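Local coordinates for glycosylation Associate Protein 3 (Streptococcus agalactiae serotype V, PDB 6OYC) that probably serves, in complex with its Gap partners, the glycosylation and accessory Sec export of surface glycoproteins, and may bind sugars, at residues C[267-270]-C[271-274]; C[278-281]-C[282-285]. One frame throughout, in Å; residues are numbered along the deposited sequence.

Contact 1. Residues C[267-270]-C[271-274]; sequences HLTA and KQQI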
# COMPACT_ATOMS: atom_id res chain seq x y z
N HIS C 267 1.54 -10.23 10.99
CA HIS C 267 2.05 -11.13 12.01
C HIS C 267 1.56 -10.77 13.39
O HIS C 267 2.16 -11.19 14.39
CB HIS C 267 3.58 -11.16 11.96
CG HIS C 267 4.12 -11.93 10.79
ND1 HIS C 267 3.81 -11.62 9.49
CD2 HIS C 267 4.95 -13.00 10.73
CE1 HIS C 267 4.41 -12.46 8.67
NE2 HIS C 267 5.11 -13.31 9.40
N LEU C 268 0.49 -9.99 13.47
CA LEU C 268 0.01 -9.49 14.74
C LEU C 268 -0.61 -10.62 15.53
O LEU C 268 -1.33 -11.46 14.98
CB LEU C 268 -1.02 -8.39 14.53
CG LEU C 268 -1.03 -7.32 15.61
CD1 LEU C 268 0.08 -6.33 15.34
CD2 LEU C 268 -2.36 -6.62 15.65
N THR C 269 -0.32 -10.64 16.82
CA THR C 269 -1.03 -11.54 17.69
C THR C 269 -2.48 -11.08 17.85
O THR C 269 -2.88 -9.97 17.46
CB THR C 269 -0.42 -11.60 19.08
OG1 THR C 269 -1.34 -12.23 19.97
CG2 THR C 269 -0.28 -10.27 19.60
N ALA C 270 -3.24 -11.93 18.53
CA ALA C 270 -4.57 -11.52 18.97
C ALA C 270 -4.50 -10.48 20.09
O ALA C 270 -5.34 -9.58 20.14
CB ALA C 270 -5.39 -12.74 19.41
N LYS C 271 -3.53 -10.58 20.99
CA LYS C 271 -3.47 -9.62 22.09
C LYS C 271 -3.20 -8.21 21.55
O LYS C 271 -3.96 -7.27 21.82
CB LYS C 271 -2.42 -10.09 23.12
CG LYS C 271 -1.02 -10.45 22.70
CD LYS C 271 -0.34 -11.61 23.43
CE LYS C 271 -0.51 -12.96 22.69
NZ LYS C 271 0.26 -14.16 23.14
N GLN C 272 -2.18 -8.07 20.71
CA GLN C 272 -1.96 -6.80 20.02
C GLN C 272 -3.23 -6.33 19.32
O GLN C 272 -3.53 -5.13 19.35
CB GLN C 272 -0.83 -6.90 18.99
CG GLN C 272 0.63 -6.85 19.47
CD GLN C 272 1.58 -7.62 18.57
OE1 GLN C 272 1.14 -8.43 17.74
NE2 GLN C 272 2.88 -7.34 18.67
N GLN C 273 -4.01 -7.26 18.73
CA GLN C 273 -5.17 -6.87 17.92
C GLN C 273 -6.22 -6.19 18.77
O GLN C 273 -6.85 -5.22 18.33
CB GLN C 273 -5.77 -8.09 17.22
CG GLN C 273 -5.24 -8.35 15.80
CD GLN C 273 -5.95 -9.51 15.09
OE1 GLN C 273 -6.77 -10.21 15.69
NE2 GLN C 273 -5.64 -9.70 13.81
N ILE C 274 -6.44 -6.67 20.00
CA ILE C 274 -7.42 -6.01 20.86
C ILE C 274 -6.88 -4.66 21.31
O ILE C 274 -7.66 -3.73 21.56
CB ILE C 274 -7.80 -6.92 22.04
CG1 ILE C 274 -8.37 -8.26 21.54
CG2 ILE C 274 -8.82 -6.24 22.95
CD1 ILE C 274 -7.63 -9.48 21.97
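Thr269 and Gln272 meet at the start of helix 270-281 in a capping box: the Thr269 hydroxyl accepts from Lys271 N, and Gln272 OE1 accepts from Thr269 N. Thr269 is the N-cap, where the chain leaves a loop and turns helical. With OG1 anti to the backbone N (chi1 166°), its hydroxyl faces the first turn and takes the bond from Lys271 N at 2.9 Å, at an N-H...O angle of 152°. Thr269 N donates to Gln272 OE1 at 2.8 Å, the donor lying 19° from the amide plane. Glutamine here holds the place often taken by glutamate. Because CG of Gln272 stands anti to its carbonyl carbon, the extended chain beyond it carries OE1 back to the Thr269 N-H, in a fairly straight bond.

The methyl of Thr269 crosses the Gln272 side chain at about a right angle, CG2 resting 3.4 Å from CD. A branched threonine suits this spot, since one arm caps while the other packs. Leu268 crosses obliquely over Gln272, its CG set 3.4 Å from Gln272 CB and also close to the polar OE1, while Leu268 CD2 lies 3.4 Å from Gln273 CG. Lys271, bent at chi2 and chi3, crosses Thr269 at about a right angle. Ordinary helical bonding begins with Gln273 N to Thr269 O and Ile274 N to Ala270 O, Ala270 being a compact, exposed first residue of the helix.

Capping the helix start through neutral side chains satisfies both the Lys271 amide and the Thr269 N-H; a hydroxyl and an amide oxygen need no formal charge here, although the helix dipole would favour their partial negative charge at this end.

Contact 2. Residues C[278-281]-C[282-285]; sequences EVWD and TRET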
# COMPACT_ATOMS: atom_id res chain seq x y z
N GLU C 278 -8.85 -0.92 20.54
CA GLU C 278 -9.11 0.13 21.52
C GLU C 278 -8.70 1.50 20.97
O GLU C 278 -9.48 2.46 21.02
CB GLU C 278 -8.36 -0.18 22.82
CG GLU C 278 -8.78 0.67 24.02
CD GLU C 278 -8.00 1.98 24.13
OE1 GLU C 278 -8.43 2.87 24.89
OE2 GLU C 278 -6.95 2.12 23.46
N VAL C 279 -7.47 1.60 20.47
CA VAL C 279 -7.00 2.74 19.69
C VAL C 279 -8.07 3.16 18.69
O VAL C 279 -8.43 4.34 18.59
CB VAL C 279 -5.67 2.39 18.99
CG1 VAL C 279 -5.27 3.46 17.97
CG2 VAL C 279 -4.55 2.15 20.03
N TRP C 280 -8.62 2.18 17.96
CA TRP C 280 -9.58 2.47 16.90
C TRP C 280 -10.89 3.03 17.45
O TRP C 280 -11.40 4.04 16.94
CB TRP C 280 -9.83 1.19 16.09
CG TRP C 280 -10.90 1.32 15.04
CD1 TRP C 280 -12.14 0.76 15.07
CD2 TRP C 280 -10.81 2.04 13.80
NE1 TRP C 280 -12.83 1.09 13.93
CE2 TRP C 280 -12.04 1.88 13.14
CE3 TRP C 280 -9.81 2.81 13.20
CZ2 TRP C 280 -12.30 2.46 11.89
CZ3 TRP C 280 -10.07 3.39 11.95
CH2 TRP C 280 -11.30 3.20 11.32
N ASP C 281 -11.46 2.40 18.48
CA ASP C 281 -12.76 2.83 19.00
C ASP C 281 -12.71 4.16 19.74
O ASP C 281 -13.78 4.70 20.04
CB ASP C 281 -13.34 1.79 19.96
CG ASP C 281 -13.60 0.47 19.28
OD1 ASP C 281 -13.98 0.46 18.09
OD2 ASP C 281 -13.43 -0.56 19.95
N THR C 282 -11.53 4.69 20.07
CA THR C 282 -11.43 5.99 20.74
C THR C 282 -10.93 7.09 19.81
O THR C 282 -10.61 8.20 20.28
CB THR C 282 -10.52 5.89 21.99
OG1 THR C 282 -9.24 5.37 21.62
CG2 THR C 282 -11.14 4.96 23.03
N ARG C 283 -10.87 6.82 18.51
CA ARG C 283 -10.30 7.78 17.57
C ARG C 283 -11.06 9.10 17.56
O ARG C 283 -10.50 10.12 17.17
CB ARG C 283 -10.27 7.20 16.16
CG ARG C 283 -11.63 7.13 15.47
CD ARG C 283 -11.59 6.13 14.32
NE ARG C 283 -12.87 5.97 13.62
CZ ARG C 283 -13.73 4.99 13.86
NH1 ARG C 283 -13.45 4.09 14.81
NH2 ARG C 283 -14.85 4.89 13.17
N GLU C 284 -12.33 9.10 17.94
CA GLU C 284 -13.10 10.33 17.94
C GLU C 284 -13.16 10.96 19.33
O GLU C 284 -13.67 12.07 19.46
CB GLU C 284 -14.53 10.11 17.41
CG GLU C 284 -14.65 9.87 15.88
CD GLU C 284 -14.04 10.99 15.02
OE1 GLU C 284 -13.17 10.68 14.16
OE2 GLU C 284 -14.43 12.17 15.18
N THR C 285 -12.62 10.28 20.35
CA THR C 285 -12.69 10.76 21.73
C THR C 285 -11.34 10.99 22.40
O THR C 285 -11.29 11.77 23.36
CB THR C 285 -13.51 9.79 22.59
OG1 THR C 285 -12.91 8.49 22.55
CG2 THR C 285 -14.94 9.71 22.08
O HOH W 1 -14.15 7.19 18.88
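The last turn of helix 270-281 ends as its backbone bonds weaken and shorten in span: Thr282 N makes only weak bonds to Glu278 O and Val279 O, and Arg283 N turns to Trp280 O at 3.2 Å, an i to i-3 link that tightens the spiral as it ends.

Trp280 O is gripped twice by the same residue, for Arg283 NH1 also donates to it at 3.0 Å, reaching it from the face opposite that used by the backbone N. Trp280 O lies nearly in the guanidinium plane, although NH1 approaches from above the carbonyl plane; this is consistent with the bond steadying the flat group against the indole. CG of Arg283 sits between its backbone N and carbonyl carbon (chi1 74°), from where a chain extended to NE runs alongside Trp280, pointing the same way. The guanidinium therefore stacks on one ring face with planes 20° apart. NH1 comes closest, 3.1 Å from Trp280 CE2, while Trp280 CZ2 lies over the guanidinium centre. CZ is 3.8 Å from the centroid of the six-membered ring of Trp280, a cation-pi contact, and CD adds a CH-pi contact over the same ring. Arginine suits the place by closing the helix C-terminus and covering the ring at once.

The helix belongs to the beta-alpha-beta crossover joining parallel neighbours 248-251 and 289-291 of the five-stranded sheet. Val279 meets Leu238 and Lys242 of helix 231-243, and Trp280 meets Phe258 and, edge-to-face, Phe255.

Thr282 turns its hydroxyl back on the helix, OG1 donating to Glu278 O at 3.0 Å, as threonines near helix ends can. Glu278 OE2 forms a salt bridge with Lys242. A water spans Asp281 O and Glu284 N, 2.8 Å from each.

Overall arrangement
Contacts 1 and 2 mark the two ends of one helix, 270-281: residues 267-274 carry the chain into it from the loop after helix 258-262, and residues 278-285 carry it out toward strand 289-291. Their centres are about 17 Å apart, in series along the chain, and they do not touch one another beyond sharing the helix. Contact 1 lies at the surface; contact 2 is partly buried where the helix approaches helix 231-243. Both belong to the region built on the parallel five-stranded sheet, of which strand 289-291 is an outermost strand, apart from the antiparallel sheets formed by the N-terminal part. Together they define where this helix begins and ends before the chain rejoins the sheet.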